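Local coordinates for TRAP solute Binding Protein (Uncultured marine bacterium, PDB 5I7I), which binds 3-hydroxybenzoate and probably delivers aromatic acids of this kind to a TRAP transporter as its solute-binding component, at residues 98-103 / 130-135; 134-139 / 239-244. One frame throughout, in Å; residues are numbered along the deposited sequence. Where two conformers were deposited one is given.

Interaction 1: 98-103 / 130-135; sequences RFPHLE and ASDLKD
Asp132 reaches from one loop into the turn at Pro100-Leu102, and this is the tight part of the contact. Its CG lies beside its own backbone N (chi1 -84°), which sends the carboxylate toward the turn. OD1 takes a hydrogen bond from His101 ND1 at 2.8 Å, with an N-H...O angle of 162°. The bond leaves the imidazole close to its plane but meets OD1 from above the carboxylate plane; the ring and carboxylate planes are 70° apart. OD2 receives weak bonds from the backbone N of His101 and of Leu102. Pro100 CD packs 3.3 Å from Asp132 OD1. The carbonyl O of Asp132 lies at the edge of the Phe99 ring. Leu133 CD2 packs 3.6 Å from Phe99 CE1. Helix 114-126 backs this buried side through Val125, which Leu133 touches.

The contact loosens at Ser131, which is exposed, and its OG comes only to 3.5 Å from His101 CE1. Elsewhere a water bridges Arg98 O and Asp132 O, donating to both. The arrangement is a His-carboxylate hydrogen bond, with two weak backbone N-H bonds to the second oxygen, tying together the loops before and after helix 114-126.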
loop_
_atom_site.group_PDB
_atom_site.type_symbol
_atom_site.label_atom_id
_atom_site.label_comp_id
_atom_site.label_asym_id
_atom_site.label_seq_id
_atom_site.Cartn_x
_atom_site.Cartn_y
_atom_site.Cartn_z
ATOM N N ARG A 98 3.661 11.780 -8.090
ATOM C CA ARG A 98 2.980 11.397 -9.316
ATOM C C ARG A 98 1.476 11.241 -9.124
ATOM O O ARG A 98 0.717 11.454 -10.073
ATOM C CB ARG A 98 3.576 10.079 -9.806
ATOM C CG ARG A 98 3.068 9.610 -11.142
ATOM C CD ARG A 98 4.027 9.921 -12.273
ATOM N NE ARG A 98 3.774 9.040 -13.416
ATOM C CZ ARG A 98 4.636 8.164 -13.929
ATOM N NH1 ARG A 98 5.865 8.032 -13.435
ATOM N NH2 ARG A 98 4.269 7.416 -14.968
ATOM N N PHE A 99 1.030 10.877 -7.924
ATOM C CA PHE A 99 -0.383 10.617 -7.637
ATOM C C PHE A 99 -0.751 11.421 -6.399
ATOM O O PHE A 99 -0.954 10.872 -5.308
ATOM C CB PHE A 99 -0.641 9.118 -7.465
ATOM C CG PHE A 99 -0.099 8.293 -8.601
ATOM C CD1 PHE A 99 -0.747 8.252 -9.831
ATOM C CD2 PHE A 99 1.070 7.578 -8.443
ATOM C CE1 PHE A 99 -0.239 7.506 -10.878
ATOM C CE2 PHE A 99 1.584 6.836 -9.479
ATOM C CZ PHE A 99 0.927 6.784 -10.700
ATOM N N PRO A 100 -0.844 12.742 -6.539
ATOM C CA PRO A 100 -0.902 13.593 -5.343
ATOM C C PRO A 100 -2.176 13.431 -4.547
ATOM O O PRO A 100 -2.154 13.538 -3.311
ATOM C CB PRO A 100 -0.775 15.009 -5.909
ATOM C CG PRO A 100 -1.213 14.885 -7.348
ATOM C CD PRO A 100 -0.717 13.519 -7.774
ATOM N N HIS A 101 -3.310 13.169 -5.203
ATOM C CA HIS A 101 -4.541 12.988 -4.442
ATOM C C HIS A 101 -4.420 11.827 -3.472
ATOM O O HIS A 101 -4.973 11.872 -2.363
ATOM C CB HIS A 101 -5.727 12.729 -5.366
ATOM C CG HIS A 101 -6.168 13.918 -6.160
ATOM N ND1 HIS A 101 -5.551 14.303 -7.328
ATOM C CD2 HIS A 101 -7.218 14.753 -6.000
ATOM C CE1 HIS A 101 -6.163 15.370 -7.817
ATOM N NE2 HIS A 101 -7.193 15.650 -7.039
ATOM N N LEU A 102 -3.724 10.771 -3.881
ATOM C CA LEU A 102 -3.685 9.562 -3.079
ATOM C C LEU A 102 -2.907 9.754 -1.784
ATOM O O LEU A 102 -3.085 8.968 -0.845
ATOM C CB LEU A 102 -3.120 8.401 -3.900
ATOM C CG LEU A 102 -3.903 8.089 -5.183
ATOM C CD1 LEU A 102 -3.314 6.852 -5.867
ATOM C CD2 LEU A 102 -5.373 7.925 -4.946
ATOM N N GLU A 103 -2.035 10.756 -1.728
ATOM C CA GLU A 103 -1.286 11.057 -0.513
ATOM C C GLU A 103 -2.205 11.294 0.678
ATOM O O GLU A 103 -1.801 11.083 1.828
ATOM C CB GLU A 103 -0.434 12.317 -0.734
ATOM C CG GLU A 103 0.643 12.161 -1.798
ATOM C CD GLU A 103 1.401 13.441 -2.057
ATOM O OE1 GLU A 103 1.280 14.368 -1.230
ATOM O OE2 GLU A 103 2.102 13.522 -3.101
ATOM N N ALA A 130 -9.909 11.268 -9.832
ATOM C CA ALA A 130 -9.740 10.567 -11.099
ATOM C C ALA A 130 -8.542 11.061 -11.902
ATOM O O ALA A 130 -7.939 10.281 -12.635
ATOM C CB ALA A 130 -11.013 10.679 -11.935
ATOM N N SER A 131 -8.190 12.343 -11.804
ATOM C CA SER A 131 -7.131 12.856 -12.660
ATOM C C SER A 131 -5.788 12.183 -12.399
ATOM O O SER A 131 -4.945 12.152 -13.301
ATOM C CB SER A 131 -7.026 14.371 -12.522
ATOM O OG SER A 131 -6.622 14.757 -11.216
ATOM N N ASP A 132 -5.558 11.674 -11.187
ATOM C CA ASP A 132 -4.299 11.000 -10.893
ATOM C C ASP A 132 -4.075 9.794 -11.802
ATOM O O ASP A 132 -2.928 9.464 -12.104
ATOM C CB ASP A 132 -4.281 10.525 -9.445
ATOM C CG ASP A 132 -3.844 11.598 -8.453
ATOM O OD1 ASP A 132 -3.728 12.778 -8.838
ATOM O OD2 ASP A 132 -3.651 11.201 -7.286
ATOM N N LEU A 133 -5.139 9.125 -12.235
ATOM C CA LEU A 133 -5.024 7.852 -12.935
ATOM C C LEU A 133 -5.616 7.904 -14.338
ATOM O O LEU A 133 -5.803 6.853 -14.966
ATOM C CB LEU A 133 -5.634 6.739 -12.082
ATOM C CG LEU A 133 -4.841 6.519 -10.786
ATOM C CD1 LEU A 133 -5.600 5.644 -9.803
ATOM C CD2 LEU A 133 -3.490 5.891 -11.090
ATOM N N LYS A 134 -5.880 9.109 -14.852
ATOM C CA LYS A 134 -6.490 9.263 -16.171
ATOM C C LYS A 134 -5.693 8.582 -17.282
ATOM O O LYS A 134 -6.275 8.227 -18.315
ATOM C CB LYS A 134 -6.710 10.751 -16.490
ATOM C CG LYS A 134 -5.438 11.572 -16.636
ATOM C CD LYS A 134 -5.715 13.025 -16.989
ATOM C CE LYS A 134 -4.420 13.741 -17.306
ATOM N NZ LYS A 134 -3.498 13.700 -16.143
ATOM N N ASP A 135 -4.384 8.389 -17.110
ATOM C CA ASP A 135 -3.574 7.816 -18.179
ATOM C C ASP A 135 -3.578 6.290 -18.176
ATOM O O ASP A 135 -2.863 5.689 -18.981
ATOM C CB ASP A 135 -2.122 8.313 -18.119
ATOM C CG ASP A 135 -1.988 9.819 -18.364
ATOM O OD1 ASP A 135 -2.901 10.424 -18.961
ATOM O OD2 ASP A 135 -0.948 10.376 -17.970
HETATM O O HOH W 1 -0.472 10.675 -12.360
#

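Interaction 2: 134-139 / 239-244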
loop_
_atom_site.group_PDB
_atom_site.type_symbol
_atom_site.label_atom_id
_atom_site.label_comp_id
_atom_site.label_asym_id
_atom_site.label_seq_id
_atom_site.Cartn_x
_atom_site.Cartn_y
_atom_site.Cartn_z
ATOM N N LYS A 134 -5.880 9.109 -14.852
ATOM C CA LYS A 134 -6.490 9.263 -16.171
ATOM C C LYS A 134 -5.693 8.582 -17.282
ATOM O O LYS A 134 -6.275 8.227 -18.315
ATOM C CB LYS A 134 -6.710 10.751 -16.490
ATOM C CG LYS A 134 -5.438 11.572 -16.636
ATOM C CD LYS A 134 -5.715 13.025 -16.989
ATOM C CE LYS A 134 -4.420 13.741 -17.306
ATOM N NZ LYS A 134 -3.498 13.700 -16.143
ATOM N N ASP A 135 -4.384 8.389 -17.110
ATOM C CA ASP A 135 -3.574 7.816 -18.179
ATOM C C ASP A 135 -3.578 6.290 -18.176
ATOM O O ASP A 135 -2.863 5.689 -18.981
ATOM C CB ASP A 135 -2.122 8.313 -18.119
ATOM C CG ASP A 135 -1.988 9.819 -18.364
ATOM O OD1 ASP A 135 -2.901 10.424 -18.961
ATOM O OD2 ASP A 135 -0.948 10.376 -17.970
ATOM N N TYR A 136 -4.357 5.660 -17.288
ATOM C CA TYR A 136 -4.377 4.218 -17.089
ATOM C C TYR A 136 -5.807 3.702 -17.143
ATOM O O TYR A 136 -6.775 4.443 -16.954
ATOM C CB TYR A 136 -3.802 3.845 -15.709
ATOM C CG TYR A 136 -2.467 4.478 -15.388
ATOM C CD1 TYR A 136 -2.406 5.770 -14.882
ATOM C CD2 TYR A 136 -1.266 3.818 -15.644
ATOM C CE1 TYR A 136 -1.194 6.377 -14.607
ATOM C CE2 TYR A 136 -0.041 4.415 -15.362
ATOM C CZ TYR A 136 -0.017 5.698 -14.851
ATOM O OH TYR A 136 1.165 6.318 -14.548
ATOM N N LYS A 137 -5.920 2.398 -17.358
ATOM C CA LYS A 137 -7.135 1.665 -17.032
ATOM C C LYS A 137 -6.992 1.203 -15.589
ATOM O O LYS A 137 -6.122 0.377 -15.268
ATOM C CB LYS A 137 -7.337 0.474 -17.975
ATOM C CG LYS A 137 -8.429 -0.496 -17.536
ATOM C CD LYS A 137 -9.811 0.131 -17.465
ATOM C CE LYS A 137 -10.815 -0.910 -16.963
ATOM N NZ LYS A 137 -12.212 -0.383 -16.957
ATOM N N VAL A 138 -7.848 1.718 -14.724
ATOM C CA VAL A 138 -7.787 1.365 -13.312
ATOM C C VAL A 138 -8.467 0.016 -13.141
ATOM O O VAL A 138 -9.635 -0.153 -13.518
ATOM C CB VAL A 138 -8.465 2.425 -12.439
ATOM C CG1 VAL A 138 -8.525 1.963 -10.975
ATOM C CG2 VAL A 138 -7.739 3.761 -12.548
ATOM N N LEU A 139 -7.740 -0.958 -12.593
ATOM C CA LEU A 139 -8.381 -2.189 -12.152
ATOM C C LEU A 139 -8.856 -2.038 -10.713
ATOM O O LEU A 139 -10.043 -2.229 -10.427
ATOM C CB LEU A 139 -7.464 -3.401 -12.339
ATOM C CG LEU A 139 -6.943 -3.586 -13.772
ATOM C CD1 LEU A 139 -5.947 -4.721 -13.797
ATOM C CD2 LEU A 139 -8.083 -3.824 -14.760
ATOM N N LEU A 239 -1.656 0.352 -6.358
ATOM C CA LEU A 239 -2.261 0.551 -7.666
ATOM C C LEU A 239 -2.226 -0.769 -8.412
ATOM O O LEU A 239 -1.160 -1.376 -8.566
ATOM C CB LEU A 239 -1.477 1.576 -8.482
ATOM C CG LEU A 239 -1.234 2.925 -7.808
ATOM C CD1 LEU A 239 -0.371 3.814 -8.692
ATOM C CD2 LEU A 239 -2.571 3.597 -7.488
ATOM N N PHE A 240 -3.388 -1.184 -8.907
ATOM C CA PHE A 240 -3.524 -2.352 -9.776
ATOM C C PHE A 240 -4.077 -1.791 -11.079
ATOM O O PHE A 240 -5.238 -1.377 -11.138
ATOM C CB PHE A 240 -4.446 -3.380 -9.125
ATOM C CG PHE A 240 -4.519 -4.725 -9.841
ATOM C CD1 PHE A 240 -3.399 -5.359 -10.358
ATOM C CD2 PHE A 240 -5.752 -5.383 -9.917
ATOM C CE1 PHE A 240 -3.527 -6.615 -10.960
ATOM C CE2 PHE A 240 -5.874 -6.596 -10.515
ATOM C CZ PHE A 240 -4.775 -7.208 -11.047
ATOM N N LEU A 241 -3.209 -1.685 -12.088
ATOM C CA LEU A 241 -3.467 -0.882 -13.274
ATOM C C LEU A 241 -3.203 -1.673 -14.539
ATOM O O LEU A 241 -2.320 -2.529 -14.582
ATOM C CB LEU A 241 -2.509 0.317 -13.314
ATOM C CG LEU A 241 -2.508 1.249 -12.107
ATOM C CD1 LEU A 241 -1.470 2.324 -12.338
ATOM C CD2 LEU A 241 -3.868 1.848 -11.888
ATOM N N MET A 242 -3.966 -1.354 -15.583
ATOM C CA MET A 242 -3.785 -1.933 -16.901
ATOM C C MET A 242 -3.467 -0.817 -17.884
ATOM O O MET A 242 -3.928 0.325 -17.746
ATOM C CB MET A 242 -5.073 -2.642 -17.321
ATOM C CG MET A 242 -5.006 -3.352 -18.666
ATOM S SD MET A 242 -6.462 -4.345 -18.973
ATOM C CE MET A 242 -6.075 -5.870 -18.156
ATOM N N ASN A 243 -2.692 -1.158 -18.905
ATOM C CA ASN A 243 -2.414 -0.201 -19.965
ATOM C C ASN A 243 -3.712 0.172 -20.673
ATOM O O ASN A 243 -4.511 -0.697 -21.039
ATOM C CB ASN A 243 -1.432 -0.817 -20.951
ATOM C CG ASN A 243 -1.190 0.068 -22.163
ATOM O OD1 ASN A 243 -1.740 -0.159 -23.232
ATOM N ND2 ASN A 243 -0.367 1.087 -21.989
ATOM N N LYS A 244 -3.922 1.475 -20.863
ATOM C CA LYS A 244 -5.186 1.952 -21.410
ATOM C C LYS A 244 -5.392 1.462 -22.835
ATOM O O LYS A 244 -6.462 0.951 -23.169
ATOM C CB LYS A 244 -5.218 3.480 -21.346
ATOM C CG LYS A 244 -6.582 4.113 -21.556
ATOM C CD LYS A 244 -6.564 5.557 -21.074
ATOM C CE LYS A 244 -7.961 6.092 -20.840
ATOM N NZ LYS A 244 -7.889 7.502 -20.369
HETATM O O HOH W 2 -1.861 3.495 -20.220
#
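Leu139 and Phe240 interlock at one end of two antiparallel strands. Leu139 CD1 sits over the centre of the Phe240 ring, 3.8 Å from its centroid and 12° off the normal, a CH-pi contact. With chi1 at -172°, Phe240 CG points opposite the backbone N, and the ring lies under that methyl. Leu139 CB adds a second bump against Phe240 CD2 at 3.6 Å. On its other flank the Leu139 side chain meets Met242 CB. Toward the other end, Leu241 CD1 rests on one face of the Tyr136 ring, offset toward the rim and closest to CD2 at 3.6 Å. Leu241 CD2 fills in loosely against Val138. Lys137 and Met242 run side by side, while the Lys137 amine goes on to Asp259.

The backbones are joined at the Lys137-Met242 pair. Met242 N gives Lys137 O a nearly straight bond (2.8 Å, 174°), and Lys137 N returns one to Met242 O. Leu139 N bonds to Phe240 O at 2.9 Å. Beyond the strands, the extended Lys244 chain carries NZ to Lys134 O, 2.7 Å away and almost in line with the C=O bond. A water links Asp135 O to Lys244 N. The chemistry is that of an antiparallel strand pair joined by backbone bonds, with methyl-on-ring contacts in its buried parts and a lysine amine bonding to a carbonyl at its exposed end.

Interactions 1 and 2 follow each other along the chain and share Lys134 and Asp135. Interaction 2 pairs strand 136-143, outermost in the five-stranded sheet, with its neighbour 237-243. Interaction 1 joins loops packed against that same strand pair: Phe99 and Leu102 touch Leu239, and Leu133 touches Val138. Interaction 1 is the more buried, yet its grip is polar, centred on one carboxylate. Interaction 2 is only partly buried and combines regular strand bonds with apolar contacts; its surface end relies on a lysine and a water. A water bridges backbone atoms in both. The side chains of Phe99 and Phe240 are about 14 Å and about 12 Å from the bound 3-hydroxybenzoate.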